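Local coordinates for Ycf54 protein (Thermosynechococcus elongatus, PDB 3HZE) that is of unproven function but, as in other Ycf54-family proteins, probably assists the cyclase step of chlorophyll biosynthesis, at residues A[3-14]-A[61-72]. Numbering follows the deposited sequence.
Sequences TYYYILASKKFL and CPQPAAAIISTN
Leu8 fits its forked end among Cys61, Ala65 and Ala67. With CG anti to the backbone N (chi1 175°), the fork is split: CD1 reaches strand 65-70, and CG and CD2 lie against Cys61, just past helix 55-60. Leu8 CG rests on Cys61 SG at 3.8 Å. Leu8 CD1 settles by the small methyls of Ala65 and Ala67, 3.5 Å from Ala66 O. Cut back to an alanine, Leu8 would probably leave a gap beside Cys61 SG and take the CD1 contact away from the Ala65 and Ala67 methyls. On the same face, Ile69 wedges between two tyrosines. Ile69 CG1 meets Tyr6 CB, and Ile69 CG2 meets Tyr4 CB, both at 3.8 Å. Thr71 CG2 comes obliquely to the Tyr4 ring. Strands 3-10 and 65-70 are the two central strands of a four-stranded antiparallel sheet with strand order 2-3-1-4. Three hydrogen-bonded pairs join them: Tyr5 with Ser70, Ile7 with Ile68, and Ala9 with Ala66. On the other face, Ile7 and Ile68 lie side by side, with Ile7 CG1 3.6 Å from Ile68 CB. Leu79 of helix 73-83 packs against both. Leu14 folds back, and Leu14 CD1 lies 4.0 Å from both Ala66 CB and Ile68 CD1. At the strand end, Lys11 N donates to Pro64 O (3.0 Å); the Gln63-Pro64 peptide bond is cis. The bent Lys11 chain crosses the Pro64 ring at about a right angle. At the far end, a water bridges Thr3 O and Thr71 O.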
loop_
_atom_site.group_PDB
_atom_site.type_symbol
_atom_site.label_atom_id
_atom_site.label_comp_id
_atom_site.label_asym_id
_atom_site.label_seq_id
_atom_site.Cartn_x
_atom_site.Cartn_y
_atom_site.Cartn_z
ATOM N N THR A 3 11.883 0.447 7.584
ATOM C CA THR A 3 10.937 1.526 7.364
ATOM C C THR A 3 10.051 1.158 6.182
ATOM O O THR A 3 10.546 0.781 5.121
ATOM C CB THR A 3 11.649 2.848 7.038
ATOM O OG1 THR A 3 12.495 3.221 8.133
ATOM C CG2 THR A 3 10.624 3.951 6.784
ATOM N N TYR A 4 8.743 1.270 6.373
ATOM C CA TYR A 4 7.783 0.947 5.328
ATOM C C TYR A 4 7.071 2.209 4.858
ATOM O O TYR A 4 6.533 2.963 5.669
ATOM C CB TYR A 4 6.758 -0.045 5.873
ATOM C CG TYR A 4 7.361 -1.376 6.224
ATOM C CD1 TYR A 4 7.425 -2.398 5.282
ATOM C CD2 TYR A 4 7.914 -1.605 7.485
ATOM C CE1 TYR A 4 8.023 -3.616 5.578
ATOM C CE2 TYR A 4 8.521 -2.832 7.794
ATOM C CZ TYR A 4 8.569 -3.828 6.833
ATOM O OH TYR A 4 9.154 -5.043 7.122
ATOM N N TYR A 5 7.067 2.433 3.550
ATOM C CA TYR A 5 6.403 3.598 2.974
ATOM C C TYR A 5 5.116 3.087 2.342
ATOM O O TYR A 5 5.055 1.935 1.900
ATOM C CB TYR A 5 7.302 4.238 1.917
ATOM C CG TYR A 5 8.660 4.617 2.458
ATOM C CD1 TYR A 5 8.856 5.827 3.119
ATOM C CD2 TYR A 5 9.741 3.742 2.353
ATOM C CE1 TYR A 5 10.101 6.160 3.666
ATOM C CE2 TYR A 5 10.990 4.061 2.899
ATOM C CZ TYR A 5 11.161 5.273 3.554
ATOM O OH TYR A 5 12.390 5.592 4.095
ATOM N N TYR A 6 4.085 3.920 2.281
ATOM C CA TYR A 6 2.831 3.434 1.718
ATOM C C TYR A 6 1.912 4.507 1.175
ATOM O O TYR A 6 1.995 5.669 1.566
ATOM C CB TYR A 6 2.063 2.671 2.802
ATOM C CG TYR A 6 1.566 3.583 3.912
ATOM C CD1 TYR A 6 0.402 4.335 3.760
ATOM C CD2 TYR A 6 2.304 3.748 5.084
ATOM C CE1 TYR A 6 -0.013 5.237 4.754
ATOM C CE2 TYR A 6 1.900 4.640 6.077
ATOM C CZ TYR A 6 0.743 5.381 5.904
ATOM O OH TYR A 6 0.355 6.261 6.886
ATOM N N ILE A 7 1.036 4.106 0.260
ATOM C CA ILE A 7 0.015 5.008 -0.232
ATOM C C ILE A 7 -1.261 4.314 0.253
ATOM O O ILE A 7 -1.320 3.084 0.319
ATOM C CB ILE A 7 -0.029 5.147 -1.770
ATOM C CG1 ILE A 7 -0.106 3.775 -2.433
ATOM C CG2 ILE A 7 1.153 5.982 -2.246
ATOM C CD1 ILE A 7 -0.618 3.826 -3.865
ATOM N N LEU A 8 -2.263 5.095 0.622
ATOM C CA LEU A 8 -3.514 4.533 1.101
ATOM C C LEU A 8 -4.673 5.122 0.306
ATOM O O LEU A 8 -4.705 6.319 0.067
ATOM C CB LEU A 8 -3.686 4.860 2.590
ATOM C CG LEU A 8 -4.990 4.477 3.288
ATOM C CD1 LEU A 8 -5.098 2.954 3.397
ATOM C CD2 LEU A 8 -5.007 5.118 4.683
ATOM N N ALA A 9 -5.611 4.282 -0.118
ATOM C CA ALA A 9 -6.771 4.767 -0.866
ATOM C C ALA A 9 -7.932 3.795 -0.746
ATOM O O ALA A 9 -7.750 2.631 -0.366
ATOM C CB ALA A 9 -6.407 4.958 -2.338
ATOM N N SER A 10 -9.125 4.263 -1.097
ATOM C CA SER A 10 -10.305 3.414 -1.035
ATOM C C SER A 10 -10.175 2.353 -2.122
ATOM O O SER A 10 -9.534 2.585 -3.152
ATOM C CB SER A 10 -11.570 4.248 -1.274
ATOM O OG SER A 10 -11.597 4.751 -2.598
ATOM N N LYS A 11 -10.771 1.189 -1.894
ATOM C CA LYS A 11 -10.716 0.127 -2.881
ATOM C C LYS A 11 -11.498 0.598 -4.101
ATOM O O LYS A 11 -11.211 0.211 -5.238
ATOM C CB LYS A 11 -11.327 -1.163 -2.317
ATOM C CG LYS A 11 -10.749 -1.551 -0.963
ATOM C CD LYS A 11 -10.484 -3.048 -0.833
ATOM C CE LYS A 11 -11.739 -3.876 -0.999
ATOM N NZ LYS A 11 -11.488 -5.318 -0.707
ATOM N N LYS A 12 -12.485 1.450 -3.856
ATOM C CA LYS A 12 -13.308 1.990 -4.935
ATOM C C LYS A 12 -12.417 2.765 -5.913
ATOM O O LYS A 12 -12.470 2.546 -7.126
ATOM C CB LYS A 12 -14.387 2.916 -4.359
ATOM C CG LYS A 12 -15.362 3.459 -5.398
ATOM C CD LYS A 12 -16.287 4.504 -4.778
ATOM C CE LYS A 12 -17.235 5.105 -5.809
ATOM N NZ LYS A 12 -18.212 4.101 -6.310
ATOM N N PHE A 13 -11.589 3.660 -5.387
ATOM C CA PHE A 13 -10.693 4.438 -6.239
ATOM C C PHE A 13 -9.684 3.541 -6.964
ATOM O O PHE A 13 -9.385 3.752 -8.139
ATOM C CB PHE A 13 -9.953 5.493 -5.410
ATOM C CG PHE A 13 -8.887 6.235 -6.177
ATOM C CD1 PHE A 13 -7.548 5.888 -6.041
ATOM C CD2 PHE A 13 -9.222 7.279 -7.036
ATOM C CE1 PHE A 13 -6.553 6.569 -6.748
ATOM C CE2 PHE A 13 -8.239 7.967 -7.749
ATOM C CZ PHE A 13 -6.902 7.612 -7.603
ATOM N N LEU A 14 -9.171 2.541 -6.258
ATOM C CA LEU A 14 -8.185 1.611 -6.814
ATOM C C LEU A 14 -8.773 0.526 -7.725
ATOM O O LEU A 14 -8.054 -0.379 -8.159
ATOM C CB LEU A 14 -7.398 0.943 -5.676
ATOM C CG LEU A 14 -6.520 1.874 -4.835
ATOM C CD1 LEU A 14 -5.917 1.118 -3.655
ATOM C CD2 LEU A 14 -5.425 2.456 -5.717
ATOM N N CYS A 61 -9.621 8.536 4.811
ATOM C CA CYS A 61 -9.755 7.569 3.729
ATOM C C CYS A 61 -11.064 6.791 3.753
ATOM O O CYS A 61 -11.395 6.159 4.749
ATOM C CB CYS A 61 -8.577 6.589 3.753
ATOM S SG CYS A 61 -8.535 5.456 2.338
ATOM N N PRO A 62 -11.832 6.842 2.651
ATOM C CA PRO A 62 -13.105 6.121 2.570
ATOM C C PRO A 62 -12.862 4.611 2.662
ATOM O O PRO A 62 -11.885 4.099 2.106
ATOM C CB PRO A 62 -13.656 6.542 1.206
ATOM C CG PRO A 62 -13.085 7.920 1.017
ATOM C CD PRO A 62 -11.656 7.739 1.493
ATOM N N GLN A 63 -13.753 3.908 3.354
ATOM C CA GLN A 63 -13.633 2.465 3.540
ATOM C C GLN A 63 -14.627 1.676 2.690
ATOM O O GLN A 63 -15.697 2.177 2.341
ATOM C CB GLN A 63 -13.851 2.106 5.018
ATOM C CG GLN A 63 -12.634 2.280 5.934
ATOM C CD GLN A 63 -12.172 3.718 6.067
ATOM O OE1 GLN A 63 -12.986 4.628 6.225
ATOM N NE2 GLN A 63 -10.853 3.929 6.026
ATOM N N PRO A 64 -14.281 0.430 2.337
ATOM C CA PRO A 64 -13.036 -0.259 2.685
ATOM C C PRO A 64 -11.856 0.326 1.914
ATOM O O PRO A 64 -12.014 0.826 0.799
ATOM C CB PRO A 64 -13.325 -1.699 2.290
ATOM C CG PRO A 64 -14.218 -1.529 1.105
ATOM C CD PRO A 64 -15.173 -0.471 1.589
ATOM N N ALA A 65 -10.672 0.261 2.508
ATOM C CA ALA A 65 -9.490 0.809 1.865
ATOM C C ALA A 65 -8.420 -0.243 1.636
ATOM O O ALA A 65 -8.550 -1.393 2.060
ATOM C CB ALA A 65 -8.929 1.937 2.708
ATOM N N ALA A 66 -7.365 0.160 0.945
ATOM C CA ALA A 66 -6.256 -0.731 0.675
ATOM C C ALA A 66 -4.983 0.099 0.646
ATOM O O ALA A 66 -5.006 1.279 0.299
ATOM C CB ALA A 66 -6.448 -1.436 -0.659
ATOM N N ALA A 67 -3.873 -0.521 1.018
ATOM C CA ALA A 67 -2.607 0.173 1.004
ATOM C C ALA A 67 -1.632 -0.545 0.093
ATOM O O ALA A 67 -1.736 -1.750 -0.114
ATOM C CB ALA A 67 -2.027 0.235 2.416
ATOM N N ILE A 68 -0.710 0.214 -0.485
ATOM C CA ILE A 68 0.349 -0.391 -1.280
ATOM C C ILE A 68 1.541 -0.023 -0.412
ATOM O O ILE A 68 1.802 1.156 -0.184
ATOM C CB ILE A 68 0.495 0.231 -2.678
ATOM C CG1 ILE A 68 -0.625 -0.271 -3.595
ATOM C CG2 ILE A 68 1.833 -0.183 -3.289
ATOM C CD1 ILE A 68 -1.998 0.257 -3.274
ATOM N N ILE A 69 2.230 -1.033 0.108
ATOM C CA ILE A 69 3.362 -0.809 0.992
ATOM C C ILE A 69 4.664 -1.269 0.352
ATOM O O ILE A 69 4.688 -2.275 -0.361
ATOM C CB ILE A 69 3.132 -1.560 2.323
ATOM C CG1 ILE A 69 1.774 -1.153 2.903
ATOM C CG2 ILE A 69 4.247 -1.239 3.317
ATOM C CD1 ILE A 69 1.363 -1.944 4.131
ATOM N N SER A 70 5.743 -0.531 0.605
ATOM C CA SER A 70 7.041 -0.877 0.039
ATOM C C SER A 70 8.194 -0.304 0.851
ATOM O O SER A 70 8.061 0.742 1.485
ATOM C CB SER A 70 7.146 -0.358 -1.400
ATOM O OG SER A 70 8.423 -0.654 -1.955
ATOM N N THR A 71 9.330 -0.989 0.836
ATOM C CA THR A 71 10.484 -0.478 1.555
ATOM C C THR A 71 11.275 0.449 0.634
ATOM O O THR A 71 12.293 1.020 1.031
ATOM C CB THR A 71 11.381 -1.612 2.066
ATOM O OG1 THR A 71 11.615 -2.551 1.010
ATOM C CG2 THR A 71 10.713 -2.319 3.241
ATOM N N ASN A 72 10.795 0.593 -0.602
ATOM C CA ASN A 72 11.418 1.482 -1.585
ATOM C C ASN A 72 10.583 2.763 -1.592
ATOM O O ASN A 72 9.491 2.798 -2.162
ATOM C CB ASN A 72 11.388 0.848 -2.979
ATOM C CG ASN A 72 12.033 1.733 -4.039
ATOM O OD1 ASN A 72 11.808 2.942 -4.072
ATOM N ND2 ASN A 72 12.835 1.128 -4.913
HETATM O O HOH W 1 12.985 1.071 3.659
HETATM O O HOH W 2 -13.920 1.545 -1.128
#